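Local coordinates for protein insensitive (Drosophila melanogaster, PDB 4IX7), which represses genes of neural development by binding the palindromic DNA sequence 5'-CCAATTGG-3' through its BEN domain, and inhibits Notch signalling as a Su(H) corepressor, at residues 32-37 with 77-82. Residues are numbered along the deposited sequence; the frame is centred on the assembly and turned at random.
Sequences RKLLVT and IFAVTH. With nucleotides of chain B.
Leu34 alone carries the share of residues 32-37 in this contact, touching Val80 and, more loosely, Ala79 with its CD1 methyl; the nearest CA atoms of the two segments, those of Leu34 and Val80, stand 9.1 Å apart. Leu34 CD1 meets Val80 CG2 at 3.7 Å, and the two side chains run past each other in opposite directions. Val80 offers this methyl because CG1 takes the place anti to the backbone N (chi1 176°), which leaves CG2 beside that N. Ala79 CB is a more distant neighbour of Leu34 CD1, at 4.5 Å. A long branched leucine suits the gap between the helices, whereas valine and alanine present small apolar methyls to it in the buried interior. All three residues are buried, and only about 80 Å² is hidden between the segments.

On 77-82, polar side chains turn back to backbone carbonyls one turn earlier. Thr81 OG1 and Thr81 N grip Ile77 O from opposite faces of its carbonyl plane. His82 ND1 donates to Phe78 O at 2.7 Å, in a bent bond (136°), and its CE1 sits over one face of the Phe78 ring, displaced toward the rim.

Two residues before Leu34, Arg32 meets the DNA backbone. In the conformer described, one of two modelled, its chain, extended from CG to NE, lets NE donate to OP2 of DC4 of chain B at 3.0 Å, while NH2 makes a weak bond to OP2 of DT3 of chain B, whose sugar C2' lies over one guanidinium face. In this pose arginine suits the place because its several N-H groups can serve two successive phosphates, and NH1 also forms a salt bridge with Asp101.

Within the BEN domain, the contact thus joins helix 27-38 to helix 70-84; Val14 of strand 13-15 and Ile22 also pack on Leu34, Ile7 touches Ala79, and helix 88-112 lies against Arg32, Val36 and Ile77.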
ATOM      1  N   ARG C  32      -0.741   8.639 -12.661  1.00 12.10           N
ATOM      2  CA  ARG C  32      -0.260   7.946 -13.852  0.58 13.93           C
ATOM      3  C   ARG C  32      -0.150   8.893 -15.038  1.00 13.36           C
ATOM      4  O   ARG C  32       0.831   8.861 -15.780  1.00 14.61           O
ATOM      5  CB  ARG C  32      -1.171   6.763 -14.206  0.58 14.48           C
ATOM      6  CG  ARG C  32      -1.098   5.612 -13.219  0.58 16.13           C
ATOM      7  CD  ARG C  32      -2.132   4.534 -13.537  0.58 16.27           C
ATOM      8  NE  ARG C  32      -1.973   3.401 -12.634  0.58 15.82           N
ATOM      9  CZ  ARG C  32      -1.208   2.345 -12.891  0.58 16.51           C
ATOM     10  NH1 ARG C  32      -1.106   1.368 -11.998  0.58 13.92           N
ATOM     11  NH2 ARG C  32      -0.548   2.260 -14.039  0.58 18.10           N
ATOM     12  N   LYS C  33      -1.160   9.743 -15.219  1.00 13.29           N
ATOM     13  CA  LYS C  33      -1.140  10.654 -16.360  1.00 16.99           C
ATOM     14  C   LYS C  33       0.020  11.631 -16.266  1.00 14.10           C
ATOM     15  O   LYS C  33       0.713  11.879 -17.256  1.00 15.91           O
ATOM     16  CB  LYS C  33      -2.461  11.412 -16.503  1.00 17.48           C
ATOM     17  CG  LYS C  33      -2.520  12.314 -17.734  1.00 20.82           C
ATOM     18  CD  LYS C  33      -2.256  11.527 -19.019  1.00 20.52           C
ATOM     19  CE  LYS C  33      -2.696  12.313 -20.252  1.00 32.64           C
ATOM     20  NZ  LYS C  33      -2.457  11.579 -21.531  1.00 43.84           N
ATOM     21  N   LEU C  34       0.239  12.185 -15.078  1.00 14.13           N
ATOM     22  CA  LEU C  34       1.359  13.105 -14.906  1.00 13.51           C
ATOM     23  C   LEU C  34       2.667  12.375 -15.184  1.00 13.53           C
ATOM     24  O   LEU C  34       3.546  12.911 -15.856  1.00 13.79           O
ATOM     25  CB  LEU C  34       1.359  13.712 -13.498  1.00 13.73           C
ATOM     26  CG  LEU C  34       0.207  14.676 -13.190  1.00 14.26           C
ATOM     27  CD1 LEU C  34       0.159  15.005 -11.705  1.00 18.58           C
ATOM     28  CD2 LEU C  34       0.373  15.950 -14.008  1.00 17.35           C
ATOM     29  N   LEU C  35       2.805  11.158 -14.665  1.00 12.59           N
ATOM     30  CA  LEU C  35       4.038  10.397 -14.869  1.00 13.37           C
ATOM     31  C   LEU C  35       4.388  10.169 -16.332  1.00 13.65           C
ATOM     32  O   LEU C  35       5.538  10.348 -16.722  1.00 13.12           O
ATOM     33  CB  LEU C  35       3.974   9.050 -14.151  1.00 13.29           C
ATOM     34  CG  LEU C  35       4.131   9.080 -12.631  1.00 13.27           C
ATOM     35  CD1 LEU C  35       3.767   7.711 -12.083  1.00 12.86           C
ATOM     36  CD2 LEU C  35       5.543   9.485 -12.180  1.00 13.68           C
ATOM     37  N   VAL C  36       3.416   9.769 -17.148  1.00 13.88           N
ATOM     38  CA  VAL C  36       3.718   9.487 -18.550  1.00 13.99           C
ATOM     39  C   VAL C  36       3.864  10.754 -19.376  1.00 14.22           C
ATOM     40  O   VAL C  36       4.293  10.698 -20.529  1.00 17.43           O
ATOM     41  CB  VAL C  36       2.690   8.538 -19.196  1.00 15.00           C
ATOM     42  CG1 VAL C  36       2.710   7.196 -18.465  1.00 15.53           C
ATOM     43  CG2 VAL C  36       1.292   9.171 -19.213  1.00 15.44           C
ATOM     44  N   THR C  37       3.493  11.890 -18.790  1.00 14.71           N
ATOM     45  CA  THR C  37       3.698  13.180 -19.443  1.00 13.13           C
ATOM     46  C   THR C  37       5.097  13.720 -19.149  1.00 13.59           C
ATOM     47  O   THR C  37       5.741  14.327 -20.013  1.00 18.01           O
ATOM     48  CB  THR C  37       2.627  14.207 -18.998  1.00 17.08           C
ATOM     49  OG1 THR C  37       1.323  13.681 -19.278  1.00 17.72           O
ATOM     50  CG2 THR C  37       2.789  15.519 -19.771  1.00 16.93           C
ATOM     51  N   ILE C  77       3.764  14.946  -6.472  1.00 14.50           N
ATOM     52  CA  ILE C  77       3.118  14.766  -5.172  1.00 16.25           C
ATOM     53  C   ILE C  77       2.416  16.056  -4.755  1.00 16.11           C
ATOM     54  O   ILE C  77       1.277  16.025  -4.297  1.00 18.03           O
ATOM     55  CB  ILE C  77       4.126  14.322  -4.102  1.00 14.90           C
ATOM     56  CG1 ILE C  77       4.646  12.920  -4.421  1.00 16.30           C
ATOM     57  CG2 ILE C  77       3.491  14.350  -2.727  1.00 18.97           C
ATOM     58  CD1 ILE C  77       5.854  12.504  -3.563  1.00 18.58           C
ATOM     59  N   PHE C  78       3.083  17.189  -4.944  1.00 16.66           N
ATOM     60  CA  PHE C  78       2.470  18.478  -4.639  1.00 18.09           C
ATOM     61  C   PHE C  78       1.149  18.655  -5.382  1.00 21.18           C
ATOM     62  O   PHE C  78       0.124  18.983  -4.775  1.00 21.40           O
ATOM     63  CB  PHE C  78       3.423  19.629  -4.979  1.00 21.82           C
ATOM     64  CG  PHE C  78       2.861  20.988  -4.670  1.00 22.01           C
ATOM     65  CD1 PHE C  78       3.102  21.587  -3.445  1.00 26.59           C
ATOM     66  CD2 PHE C  78       2.101  21.670  -5.610  1.00 20.14           C
ATOM     67  CE1 PHE C  78       2.588  22.841  -3.156  1.00 29.30           C
ATOM     68  CE2 PHE C  78       1.580  22.924  -5.327  1.00 26.74           C
ATOM     69  CZ  PHE C  78       1.828  23.510  -4.098  1.00 29.62           C
ATOM     70  N   ALA C  79       1.170  18.433  -6.692  1.00 16.82           N
ATOM     71  CA  ALA C  79      -0.014  18.665  -7.506  1.00 18.14           C
ATOM     72  C   ALA C  79      -1.165  17.729  -7.128  1.00 18.96           C
ATOM     73  O   ALA C  79      -2.308  18.167  -6.965  1.00 19.91           O
ATOM     74  CB  ALA C  79       0.318  18.515  -8.970  1.00 17.32           C
ATOM     75  N   VAL C  80      -0.874  16.438  -6.996  1.00 17.24           N
ATOM     76  CA  VAL C  80      -1.942  15.467  -6.757  1.00 16.79           C
ATOM     77  C   VAL C  80      -2.541  15.631  -5.356  1.00 21.17           C
ATOM     78  O   VAL C  80      -3.759  15.622  -5.193  1.00 23.48           O
ATOM     79  CB  VAL C  80      -1.476  14.005  -7.006  1.00 16.80           C
ATOM     80  CG1 VAL C  80      -2.588  13.015  -6.652  1.00 17.47           C
ATOM     81  CG2 VAL C  80      -1.074  13.825  -8.455  1.00 15.51           C
ATOM     82  N   THR C  81      -1.698  15.810  -4.348  1.00 17.98           N
ATOM     83  CA  THR C  81      -2.212  16.002  -2.988  1.00 21.47           C
ATOM     84  C   THR C  81      -3.041  17.276  -2.835  1.00 23.00           C
ATOM     85  O   THR C  81      -3.973  17.305  -2.031  1.00 31.42           O
ATOM     86  CB  THR C  81      -1.101  15.964  -1.918  1.00 20.18           C
ATOM     87  OG1 THR C  81      -0.168  17.026  -2.143  1.00 20.09           O
ATOM     88  CG2 THR C  81      -0.376  14.623  -1.951  1.00 20.91           C
ATOM     89  N   HIS C  82      -2.717  18.319  -3.598  1.00 19.07           N
ATOM     90  CA  HIS C  82      -3.460  19.578  -3.527  1.00 25.51           C
ATOM     91  C   HIS C  82      -4.752  19.564  -4.344  1.00 28.14           C
ATOM     92  O   HIS C  82      -5.660  20.350  -4.081  1.00 35.86           O
ATOM     93  CB  HIS C  82      -2.591  20.761  -3.961  1.00 26.45           C
ATOM     94  CG  HIS C  82      -1.594  21.189  -2.929  1.00 31.21           C
ATOM     95  ND1 HIS C  82      -0.474  20.447  -2.621  1.00 27.31           N
ATOM     96  CD2 HIS C  82      -1.555  22.281  -2.129  1.00 36.94           C
ATOM     97  CE1 HIS C  82       0.215  21.065  -1.677  1.00 29.08           C
ATOM     98  NE2 HIS C  82      -0.419  22.180  -1.362  1.00 36.60           N
TER
ATOM     99  P    DT B   3      -3.302   3.040 -17.307  1.00 23.99           P
ATOM    100  OP1  DT B   3      -4.057   4.300 -17.502  1.00 27.93           O
ATOM    101  OP2  DT B   3      -1.852   3.031 -17.074  1.00 21.35           O
ATOM    102  O5'  DT B   3      -3.969   2.263 -16.072  1.00 19.30           O
ATOM    103  C5'  DT B   3      -5.368   2.171 -16.049  1.00 19.08           C
ATOM    104  C4'  DT B   3      -5.767   1.322 -14.863  1.00 16.01           C
ATOM    105  O4'  DT B   3      -5.329  -0.037 -15.106  1.00 16.43           O
ATOM    106  C3'  DT B   3      -5.139   1.737 -13.536  1.00 17.54           C
ATOM    107  O3'  DT B   3      -6.206   2.053 -12.631  1.00 16.53           O
ATOM    108  C2'  DT B   3      -4.312   0.524 -13.119  1.00 14.54           C
ATOM    109  C1'  DT B   3      -4.995  -0.612 -13.853  1.00 14.38           C
ATOM    110  N1   DT B   3      -4.147  -1.791 -14.141  1.00 14.60           N
ATOM    111  C2   DT B   3      -4.637  -3.050 -13.833  1.00 15.34           C
ATOM    112  O2   DT B   3      -5.727  -3.234 -13.306  1.00 17.43           O
ATOM    113  N3   DT B   3      -3.791  -4.081 -14.152  1.00 14.82           N
ATOM    114  C4   DT B   3      -2.560  -3.985 -14.768  1.00 13.96           C
ATOM    115  O4   DT B   3      -1.884  -4.980 -15.017  1.00 15.33           O
ATOM    116  C5   DT B   3      -2.119  -2.649 -15.074  1.00 14.66           C
ATOM    117  C7   DT B   3      -0.790  -2.423 -15.732  1.00 17.82           C
ATOM    118  C6   DT B   3      -2.926  -1.629 -14.768  1.00 13.74           C
ATOM    119  P    DC B   4      -5.889   2.570 -11.149  1.00 17.92           P
ATOM    120  OP1  DC B   4      -7.035   3.393 -10.693  1.00 20.27           O
ATOM    121  OP2  DC B   4      -4.514   3.117 -11.132  1.00 19.68           O
ATOM    122  O5'  DC B   4      -5.826   1.229 -10.301  1.00 16.74           O
ATOM    123  C5'  DC B   4      -6.999   0.431 -10.230  1.00 16.97           C
ATOM    124  C4'  DC B   4      -6.647  -0.880  -9.566  1.00 17.87           C
ATOM    125  O4'  DC B   4      -5.687  -1.587 -10.378  1.00 17.12           O
ATOM    126  C3'  DC B   4      -5.950  -0.734  -8.215  1.00 18.19           C
ATOM    127  O3'  DC B   4      -6.943  -1.037  -7.250  1.00 17.93           O
ATOM    128  C2'  DC B   4      -4.811  -1.757  -8.236  1.00 18.45           C
ATOM    129  C1'  DC B   4      -5.049  -2.517  -9.527  1.00 17.10           C
ATOM    130  N1   DC B   4      -3.813  -2.934 -10.239  1.00 15.06           N
ATOM    131  C2   DC B   4      -3.532  -4.295 -10.390  1.00 14.03           C
ATOM    132  O2   DC B   4      -4.327  -5.114  -9.920  1.00 15.61           O
ATOM    133  N3   DC B   4      -2.406  -4.669 -11.036  1.00 12.62           N
ATOM    134  C4   DC B   4      -1.570  -3.741 -11.525  1.00 13.62           C
ATOM    135  N4   DC B   4      -0.460  -4.154 -12.163  1.00 14.96           N
ATOM    136  C5   DC B   4      -1.831  -2.344 -11.363  1.00 15.56           C
ATOM    137  C6   DC B   4      -2.952  -1.988 -10.721  1.00 14.29           C
TER